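Long-range contacts in pectate lyase (Cellvibrio cellulosa, PDB 1GXM), which probably cleaves pectate (polygalacturonic acid) by anti-beta-elimination, this chain being the catalytic module of a larger family 10 polysaccharide lyase: residues A102-V107 / R164-T169; N108-T113 / K168-K173; G255-S260 / V269-S274. All coordinates share one frame; numbering follows the deposited sequence.

Contact 1 (A102-V107 / R164-T169); sequences AANFLV and RTRFKT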
loop_
_atom_site.group_PDB
_atom_site.type_symbol
_atom_site.label_atom_id
_atom_site.label_comp_id
_atom_site.label_asym_id
_atom_site.label_seq_id
_atom_site.Cartn_x
_atom_site.Cartn_y
_atom_site.Cartn_z
ATOM N N ALA A 102 -0.340 -17.783 5.151
ATOM C CA ALA A 102 -0.543 -16.358 4.833
ATOM C C ALA A 102 -0.002 -16.004 3.461
ATOM O O ALA A 102 -0.642 -15.279 2.728
ATOM C CB ALA A 102 0.106 -15.479 5.864
ATOM N N ALA A 103 1.176 -16.526 3.119
ATOM C CA ALA A 103 1.739 -16.278 1.797
ATOM C C ALA A 103 0.866 -16.919 0.733
ATOM O O ALA A 103 0.614 -16.330 -0.313
ATOM C CB ALA A 103 3.128 -16.813 1.713
ATOM N N ASN A 104 0.404 -18.133 1.012
ATOM C CA ASN A 104 -0.488 -18.830 0.114
ATOM C C ASN A 104 -1.754 -18.023 -0.094
ATOM O O ASN A 104 -2.259 -17.923 -1.199
ATOM C CB ASN A 104 -0.810 -20.210 0.683
ATOM C CG ASN A 104 -1.630 -21.061 -0.248
ATOM O OD1 ASN A 104 -1.339 -21.174 -1.425
ATOM N ND2 ASN A 104 -2.668 -21.682 0.293
ATOM N N PHE A 105 -2.287 -17.475 0.995
ATOM C CA PHE A 105 -3.464 -16.627 0.933
ATOM C C PHE A 105 -3.240 -15.446 -0.022
ATOM O O PHE A 105 -4.054 -15.178 -0.900
ATOM C CB PHE A 105 -3.796 -16.088 2.312
ATOM C CG PHE A 105 -4.835 -15.019 2.292
ATOM C CD1 PHE A 105 -6.180 -15.343 2.197
ATOM C CD2 PHE A 105 -4.479 -13.684 2.306
ATOM C CE1 PHE A 105 -7.139 -14.349 2.127
ATOM C CE2 PHE A 105 -5.451 -12.689 2.251
ATOM C CZ PHE A 105 -6.771 -13.040 2.163
ATOM N N LEU A 106 -2.125 -14.753 0.157
ATOM C CA LEU A 106 -1.854 -13.597 -0.685
ATOM C C LEU A 106 -1.793 -13.986 -2.148
ATOM O O LEU A 106 -2.398 -13.350 -2.998
ATOM C CB LEU A 106 -0.575 -12.887 -0.273
ATOM C CG LEU A 106 -0.566 -12.173 1.075
ATOM C CD1 LEU A 106 0.798 -11.587 1.293
ATOM C CD2 LEU A 106 -1.595 -11.065 1.134
ATOM N N VAL A 107 -1.081 -15.074 -2.450
ATOM C CA VAL A 107 -0.993 -15.503 -3.832
ATOM C C VAL A 107 -2.337 -16.004 -4.359
ATOM O O VAL A 107 -2.737 -15.682 -5.473
ATOM C CB VAL A 107 0.118 -16.526 -4.055
ATOM C CG1 VAL A 107 0.154 -16.931 -5.541
ATOM C CG2 VAL A 107 1.472 -15.922 -3.614
ATOM N N ARG A 164 9.479 -19.836 -3.322
ATOM C CA ARG A 164 10.017 -18.556 -3.795
ATOM C C ARG A 164 9.742 -18.322 -5.264
ATOM O O ARG A 164 9.507 -17.197 -5.661
ATOM C CB ARG A 164 11.492 -18.427 -3.479
ATOM C CG ARG A 164 11.734 -18.173 -2.031
ATOM C CD ARG A 164 13.169 -17.911 -1.681
ATOM N NE ARG A 164 13.882 -19.182 -1.635
ATOM C CZ ARG A 164 13.933 -19.967 -0.573
ATOM N NH1 ARG A 164 13.389 -19.596 0.574
ATOM N NH2 ARG A 164 14.580 -21.127 -0.635
ATOM N N THR A 165 9.740 -19.373 -6.075
ATOM C CA THR A 165 9.392 -19.235 -7.483
ATOM C C THR A 165 7.961 -18.739 -7.617
ATOM O O THR A 165 7.671 -17.899 -8.450
ATOM C CB THR A 165 9.565 -20.580 -8.195
ATOM O OG1 THR A 165 10.962 -20.870 -8.215
ATOM C CG2 THR A 165 9.132 -20.529 -9.672
ATOM N N ARG A 166 7.069 -19.320 -6.830
ATOM C CA ARG A 166 5.687 -18.919 -6.865
ATOM C C ARG A 166 5.538 -17.472 -6.426
ATOM O O ARG A 166 4.781 -16.731 -7.011
ATOM C CB ARG A 166 4.842 -19.787 -5.969
ATOM C CG ARG A 166 3.363 -19.529 -6.141
ATOM C CD ARG A 166 2.540 -20.492 -5.357
ATOM N NE ARG A 166 1.107 -20.226 -5.443
ATOM C CZ ARG A 166 0.274 -20.266 -4.408
ATOM N NH1 ARG A 166 0.722 -20.518 -3.185
ATOM N NH2 ARG A 166 -1.012 -20.021 -4.588
ATOM N N PHE A 167 6.279 -17.090 -5.408
ATOM C CA PHE A 167 6.237 -15.701 -4.933
ATOM C C PHE A 167 6.837 -14.759 -5.941
ATOM O O PHE A 167 6.307 -13.685 -6.139
ATOM C CB PHE A 167 6.943 -15.533 -3.605
ATOM C CG PHE A 167 6.408 -16.405 -2.513
ATOM C CD1 PHE A 167 5.118 -16.884 -2.550
ATOM C CD2 PHE A 167 7.216 -16.771 -1.464
ATOM C CE1 PHE A 167 4.637 -17.709 -1.564
ATOM C CE2 PHE A 167 6.742 -17.598 -0.462
ATOM C CZ PHE A 167 5.441 -18.063 -0.518
ATOM N N LYS A 168 7.933 -15.147 -6.593
ATOM C CA LYS A 168 8.496 -14.308 -7.630
ATOM C C LYS A 168 7.486 -14.086 -8.747
ATOM O O LYS A 168 7.335 -12.977 -9.255
ATOM C CB LYS A 168 9.780 -14.898 -8.205
ATOM C CG LYS A 168 10.411 -13.965 -9.189
ATOM C CD LYS A 168 11.730 -14.445 -9.695
ATOM C CE LYS A 168 12.271 -13.466 -10.720
ATOM N NZ LYS A 168 13.557 -13.939 -11.330
ATOM N N THR A 169 6.776 -15.133 -9.132
ATOM C CA THR A 169 5.751 -15.036 -10.153
ATOM C C THR A 169 4.663 -14.046 -9.700
ATOM O O THR A 169 4.245 -13.192 -10.453
ATOM C CB THR A 169 5.166 -16.419 -10.442
ATOM O OG1 THR A 169 6.191 -17.214 -11.070
ATOM C CG2 THR A 169 3.983 -16.371 -11.413
#
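Asn-104 OD1 takes two N-H groups from the Arg-166 guanidinium. The stronger hydrogen bond comes from Arg-166 NH1, 2.8 Å from Asn-104 OD1. It lies in the carbonyl plane, on a lone pair, with an N-H...O angle of 156°. The second, from Arg-166 NH2 to the same oxygen, is weak. The amide and guanidinium planes are turned 50° apart. The Arg-166 chain is extended from CG to NE, so NE is carried out toward helix 93-109. Val-107 CG1 sits over one face of the guanidinium, offset toward its rim and 3.4 Å from Arg-166 NE. The other valine branch serves the apolar side: Val-107 CG2 meets the edge of the Phe-167 ring, 3.9 Å from Phe-167 CD1. One turn earlier, Ala-103 CB packs closely on the ring tip, 3.4 Å from Phe-167 CZ. Leu-144, Ala-147 and Ala-148 of helix 136-148 also pack on this ring. Arg-166 NH1 has a further hydrogen bond to a glycerol, probably from the crystallisation liquor. The two segment axes approach to 10.7 Å at 35° to each other. This is side-by-side helix packing, with a polar outer edge and an apolar inner one, consistent with the helical fold of the six-hairpin clan.

Contact 2 (N108-T113 / K168-K173); sequences NSQYST and KTAVTK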
loop_
_atom_site.group_PDB
_atom_site.type_symbol
_atom_site.label_atom_id
_atom_site.label_comp_id
_atom_site.label_asym_id
_atom_site.label_seq_id
_atom_site.Cartn_x
_atom_site.Cartn_y
_atom_site.Cartn_z
ATOM N N ASN A 108 -3.065 -16.758 -3.539
ATOM C CA ASN A 108 -4.389 -17.234 -3.936
ATOM C C ASN A 108 -5.345 -16.107 -4.256
ATOM O O ASN A 108 -6.206 -16.235 -5.126
ATOM C CB ASN A 108 -5.025 -18.099 -2.869
ATOM C CG ASN A 108 -4.445 -19.482 -2.823
ATOM O OD1 ASN A 108 -3.836 -19.959 -3.796
ATOM N ND2 ASN A 108 -4.631 -20.151 -1.690
ATOM N N SER A 109 -5.172 -14.980 -3.552
ATOM C CA SER A 109 -6.037 -13.822 -3.769
ATOM C C SER A 109 -5.767 -13.095 -5.062
ATOM O O SER A 109 -6.574 -12.299 -5.496
ATOM C CB SER A 109 -5.895 -12.852 -2.616
ATOM O OG SER A 109 -4.750 -12.036 -2.741
ATOM N N GLN A 110 -4.623 -13.365 -5.671
ATOM C CA GLN A 110 -4.176 -12.595 -6.802
ATOM C C GLN A 110 -4.939 -12.949 -8.067
ATOM O O GLN A 110 -5.078 -14.114 -8.422
ATOM C CB GLN A 110 -2.677 -12.777 -7.012
ATOM C CG GLN A 110 -2.083 -11.809 -7.994
ATOM C CD GLN A 110 -0.587 -11.911 -8.041
ATOM O OE1 GLN A 110 -0.029 -13.009 -8.100
ATOM N NE2 GLN A 110 0.088 -10.765 -8.016
ATOM N N TYR A 111 -5.438 -11.946 -8.752
ATOM C CA TYR A 111 -6.065 -12.156 -10.023
ATOM C C TYR A 111 -5.036 -12.528 -11.084
ATOM O O TYR A 111 -3.859 -12.290 -10.909
ATOM C CB TYR A 111 -6.776 -10.902 -10.480
ATOM C CG TYR A 111 -7.989 -10.470 -9.707
ATOM C CD1 TYR A 111 -7.885 -9.680 -8.574
ATOM C CD2 TYR A 111 -9.254 -10.745 -10.184
ATOM C CE1 TYR A 111 -9.005 -9.207 -7.924
ATOM C CE2 TYR A 111 -10.369 -10.289 -9.533
ATOM C CZ TYR A 111 -10.235 -9.498 -8.410
ATOM O OH TYR A 111 -11.356 -9.037 -7.795
ATOM N N SER A 112 -5.514 -13.009 -12.225
ATOM C CA SER A 112 -4.646 -13.375 -13.342
ATOM C C SER A 112 -3.802 -12.197 -13.811
ATOM O O SER A 112 -2.702 -12.384 -14.314
ATOM C CB SER A 112 -5.470 -13.893 -14.512
ATOM O OG SER A 112 -6.317 -12.912 -15.012
ATOM N N THR A 113 -4.318 -10.993 -13.610
ATOM C CA THR A 113 -3.634 -9.771 -14.010
ATOM C C THR A 113 -2.550 -9.317 -13.043
ATOM O O THR A 113 -1.819 -8.392 -13.324
ATOM C CB THR A 113 -4.621 -8.639 -14.087
ATOM O OG1 THR A 113 -5.224 -8.486 -12.800
ATOM C CG2 THR A 113 -5.749 -8.918 -15.071
ATOM N N LYS A 168 7.933 -15.147 -6.593
ATOM C CA LYS A 168 8.496 -14.308 -7.630
ATOM C C LYS A 168 7.486 -14.086 -8.747
ATOM O O LYS A 168 7.335 -12.977 -9.255
ATOM C CB LYS A 168 9.780 -14.898 -8.205
ATOM C CG LYS A 168 10.411 -13.965 -9.189
ATOM C CD LYS A 168 11.730 -14.445 -9.695
ATOM C CE LYS A 168 12.271 -13.466 -10.720
ATOM N NZ LYS A 168 13.557 -13.939 -11.330
ATOM N N THR A 169 6.776 -15.133 -9.132
ATOM C CA THR A 169 5.751 -15.036 -10.153
ATOM C C THR A 169 4.663 -14.046 -9.700
ATOM O O THR A 169 4.245 -13.192 -10.453
ATOM C CB THR A 169 5.166 -16.419 -10.442
ATOM O OG1 THR A 169 6.191 -17.214 -11.070
ATOM C CG2 THR A 169 3.983 -16.371 -11.413
ATOM N N ALA A 170 4.220 -14.153 -8.455
ATOM C CA ALA A 170 3.190 -13.241 -7.944
ATOM C C ALA A 170 3.701 -11.798 -7.936
ATOM O O ALA A 170 2.980 -10.877 -8.281
ATOM C CB ALA A 170 2.777 -13.665 -6.553
ATOM N N VAL A 171 4.947 -11.611 -7.556
ATOM C CA VAL A 171 5.540 -10.271 -7.548
ATOM C C VAL A 171 5.648 -9.725 -8.956
ATOM O O VAL A 171 5.339 -8.568 -9.201
ATOM C CB VAL A 171 6.892 -10.265 -6.837
ATOM C CG1 VAL A 171 7.616 -8.943 -7.002
ATOM C CG2 VAL A 171 6.698 -10.547 -5.376
ATOM N N THR A 172 6.063 -10.567 -9.885
ATOM C CA THR A 172 6.165 -10.182 -11.278
ATOM C C THR A 172 4.820 -9.793 -11.842
ATOM O O THR A 172 4.696 -8.797 -12.540
ATOM C CB THR A 172 6.758 -11.327 -12.082
ATOM O OG1 THR A 172 8.045 -11.625 -11.536
ATOM C CG2 THR A 172 7.009 -10.907 -13.484
ATOM N N LYS A 173 3.810 -10.596 -11.553
ATOM C CA LYS A 173 2.460 -10.285 -11.997
ATOM C C LYS A 173 1.975 -8.981 -11.376
ATOM O O LYS A 173 1.339 -8.203 -12.033
ATOM C CB LYS A 173 1.498 -11.412 -11.642
ATOM C CG LYS A 173 1.678 -12.650 -12.498
ATOM C CD LYS A 173 0.936 -13.858 -11.932
ATOM C CE LYS A 173 -0.545 -13.676 -11.880
ATOM N NZ LYS A 173 -1.187 -14.926 -11.400
HETATM O O HOH W 1 -0.034 -15.571 -8.829
HETATM O O HOH W 2 -3.805 -15.474 -10.505
#
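Gln-110 meets Ala-170 where the chain leaves helix 93-109 and runs as a loop beside helix 161-181. The contact is a loop-on-helix packing at the protein surface, bridged by a side-chain amide and two waters. The Gln-110 CB points toward the helix. Its CG is anti to the backbone N (chi1 -169°) and the chain stays extended beyond CG. Gln-110 NE2 donates to the backbone Ala-170 O over 2.9 Å. The bond is almost straight, with an N-H...O angle of 174°. The acceptor lies in the plane of the amide, whereas the donor is tilted 24° from the carbonyl plane. Gln-110 NE2 also bonds to Gly-114 O further along the loop, so the amide nitrogen has one acceptor on the helix and another in its own loop. At the other end of the amide, Gln-110 OE1 rests 3.3 Å from Ala-170 CB and accepts from water 1 at 2.7 Å. That water accepts in turn from Lys-173 NZ. Water 2 makes a similar bridge, donating to the backbone Gln-110 O and accepting from Lys-173 NZ at 2.8 Å. The lysine ammonium thus reaches the loop through water on two paths. Next in the chain, the Tyr-111 ring leads away from the helix, and its OH bonds to Asp-128 O and to a glycerol, probably from the crystallisation liquor. Tyr-111 O stays on the lysine side, 3.7 Å from Lys-173 CE. Ser-112 contributes its backbone carbonyl, with Ser-112 O 3.5 Å from the same Lys-173 CE. The Thr-113 side chain turns away and Thr-113 OG1 bonds to Ala-198 O. Its backbone comes close instead: Thr-113 O lies 3.4 Å from Lys-173 O, two acceptors without a hydrogen bond between them.

Contact 3 (G255-S260 / V269-S274); sequences GYTYDS and VPRAGS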
loop_
_atom_site.group_PDB
_atom_site.type_symbol
_atom_site.label_atom_id
_atom_site.label_comp_id
_atom_site.label_asym_id
_atom_site.label_seq_id
_atom_site.Cartn_x
_atom_site.Cartn_y
_atom_site.Cartn_z
ATOM N N GLY A 255 3.603 26.441 -0.628
ATOM C CA GLY A 255 3.283 27.485 0.331
ATOM C C GLY A 255 2.150 27.147 1.282
ATOM O O GLY A 255 1.651 28.016 1.979
ATOM N N TYR A 256 1.744 25.875 1.313
ATOM C CA TYR A 256 0.622 25.420 2.128
ATOM C C TYR A 256 0.968 24.111 2.803
ATOM O O TYR A 256 1.845 23.382 2.366
ATOM C CB TYR A 256 -0.640 25.233 1.267
ATOM C CG TYR A 256 -1.150 26.546 0.727
ATOM C CD1 TYR A 256 -0.561 27.102 -0.400
ATOM C CD2 TYR A 256 -2.154 27.257 1.359
ATOM C CE1 TYR A 256 -0.951 28.304 -0.919
ATOM C CE2 TYR A 256 -2.553 28.511 0.825
ATOM C CZ TYR A 256 -1.927 28.994 -0.316
ATOM O OH TYR A 256 -2.272 30.215 -0.894
ATOM N N THR A 257 0.224 23.813 3.842
ATOM C CA THR A 257 0.298 22.540 4.508
ATOM C C THR A 257 -1.100 22.136 4.934
ATOM O O THR A 257 -1.994 22.968 5.050
ATOM C CB THR A 257 1.273 22.637 5.676
ATOM O OG1 THR A 257 1.745 21.323 6.019
ATOM C CG2 THR A 257 0.632 23.232 6.921
ATOM N N TYR A 258 -1.254 20.857 5.210
ATOM C CA TYR A 258 -2.508 20.317 5.696
ATOM C C TYR A 258 -2.402 20.144 7.201
ATOM O O TYR A 258 -1.565 19.410 7.699
ATOM C CB TYR A 258 -2.813 18.968 5.043
ATOM C CG TYR A 258 -4.252 18.547 5.212
ATOM C CD1 TYR A 258 -4.670 17.817 6.320
ATOM C CD2 TYR A 258 -5.192 18.881 4.267
ATOM C CE1 TYR A 258 -5.980 17.441 6.465
ATOM C CE2 TYR A 258 -6.502 18.496 4.401
ATOM C CZ TYR A 258 -6.893 17.797 5.508
ATOM O OH TYR A 258 -8.209 17.407 5.589
ATOM N N ASP A 259 -3.254 20.845 7.924
ATOM C CA ASP A 259 -3.243 20.813 9.367
ATOM C C ASP A 259 -4.600 20.320 9.829
ATOM O O ASP A 259 -5.568 21.074 9.848
ATOM C CB ASP A 259 -2.903 22.194 9.909
ATOM C CG ASP A 259 -2.669 22.180 11.398
ATOM O OD1 ASP A 259 -3.113 21.229 12.048
ATOM O OD2 ASP A 259 -2.054 23.099 11.953
ATOM N N SER A 260 -4.687 19.042 10.157
ATOM C CA SER A 260 -5.971 18.444 10.500
ATOM C C SER A 260 -6.580 19.092 11.748
ATOM O O SER A 260 -7.790 19.058 11.920
ATOM C CB SER A 260 -5.855 16.936 10.686
ATOM O OG SER A 260 -5.122 16.623 11.841
ATOM N N VAL A 269 -3.774 25.311 4.975
ATOM C CA VAL A 269 -3.346 26.595 5.513
ATOM C C VAL A 269 -1.973 26.984 5.018
ATOM O O VAL A 269 -1.163 26.135 4.707
ATOM C CB VAL A 269 -3.364 26.586 7.053
ATOM C CG1 VAL A 269 -4.768 26.314 7.545
ATOM C CG2 VAL A 269 -2.377 25.598 7.622
ATOM N N PRO A 270 -1.702 28.271 4.910
ATOM C CA PRO A 270 -0.375 28.713 4.517
ATOM C C PRO A 270 0.715 28.261 5.470
ATOM O O PRO A 270 0.553 28.218 6.695
ATOM C CB PRO A 270 -0.489 30.230 4.549
ATOM C CG PRO A 270 -1.894 30.519 4.416
ATOM C CD PRO A 270 -2.627 29.407 5.090
ATOM N N ARG A 271 1.824 27.891 4.861
ATOM C CA ARG A 271 3.053 27.579 5.572
ATOM C C ARG A 271 4.193 27.852 4.601
ATOM O O ARG A 271 4.383 27.144 3.607
ATOM C CB ARG A 271 3.078 26.132 6.034
ATOM C CG ARG A 271 4.335 25.776 6.812
ATOM C CD ARG A 271 4.330 24.375 7.405
ATOM N NE ARG A 271 5.640 24.035 7.971
ATOM C CZ ARG A 271 5.874 23.065 8.860
ATOM N NH1 ARG A 271 4.890 22.333 9.339
ATOM N NH2 ARG A 271 7.115 22.854 9.289
ATOM N N ALA A 272 4.943 28.910 4.874
ATOM C CA ALA A 272 5.997 29.360 3.988
ATOM C C ALA A 272 6.982 28.246 3.714
ATOM O O ALA A 272 7.475 27.586 4.625
ATOM C CB ALA A 272 6.718 30.566 4.601
ATOM N N GLY A 273 7.262 28.049 2.427
ATOM C CA GLY A 273 8.280 27.108 1.997
ATOM C C GLY A 273 7.906 25.655 2.174
ATOM O O GLY A 273 8.790 24.792 2.160
ATOM N N SER A 274 6.617 25.395 2.384
ATOM C CA SER A 274 6.067 24.051 2.558
ATOM C C SER A 274 5.397 23.651 1.257
ATOM O O SER A 274 5.031 24.479 0.450
ATOM C CB SER A 274 5.045 24.058 3.698
ATOM O OG SER A 274 4.257 22.867 3.745
HETATM O O HOH W 3 2.732 20.735 8.383
#
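Thr-257 and Val-269 form the antiparallel hydrogen-bonded pair of a small beta hairpin. Thr-257 N donates to Val-269 O at 2.8 Å, and Val-269 N returns a bond of 2.9 Å to Thr-257 O. Their side chains lie on the same face of the sheet, with Thr-257 CG2 3.9 Å from Val-269 CG2. Arg-271 CB and CD pack on the same threonine. Thr-257 OG1 is anti to the backbone N (chi1 -158°) and meets water 3 at 2.6 Å. The water also accepts a weak bond from Arg-271 NH1.

The next pair, Tyr-256 and Pro-270, is non-hydrogen-bonded. A proline, which has no N-H to give, fits there without losing a strand bond. The Tyr-256 ring approaches the proline, its CE2 4.2 Å from Pro-270 CG. Beyond this pair, Arg-271 N donates to Gly-255 O. Gly-255 N donates to Ser-274 O at 2.7 Å, with an N-H...O angle of 160°. Ser-274 OG adds a bond of 2.8 Å to Tyr-256 O, coming from above the carbonyl plane (50° out of it).

What brings Ser-274 back to this strand is a type II turn from Arg-271 to Ser-274, closed by Ser-274 N on Arg-271 O. Gly-273 takes the positive phi at its third position. Gly-255 also has a positive phi; a CB there would jam against the preceding carbonyl O.

Past the hydrogen-bonded pair, Asp-259 bonds through its backbone to Pro-267, and Val-269 touches Leu-262 in the loop between the strands. Tyr-258 OH bonds to Trp-314 N, tying the hairpin to the chain just before strand 315-316. Strands 256-258 and 268-271 make this two-stranded sheet; the turn leads on into strand 274-278.

In the fold
Contacts 1 and 2 are consecutive parts of one interface. Both join helix 93-109, or the loop that follows it, to helix 161-181, and their centres lie about 8 Å apart. They share Lys-168 and Thr-169. Val-107 CG2 touches Ala-170 CB at 3.9 Å, and Arg-166 NH2 has a weak hydrogen bond to Asn-108 OD1. The interface therefore runs from helix-helix packing into loop-helix packing. Contact 3 is separate. Its centre is about 42 Å from that of contact 1 and 40 Å from that of contact 2, on the opposite side of the chain's centre. Glycerol is bound near contacts 1 and 2, which does not by itself mark a substrate site.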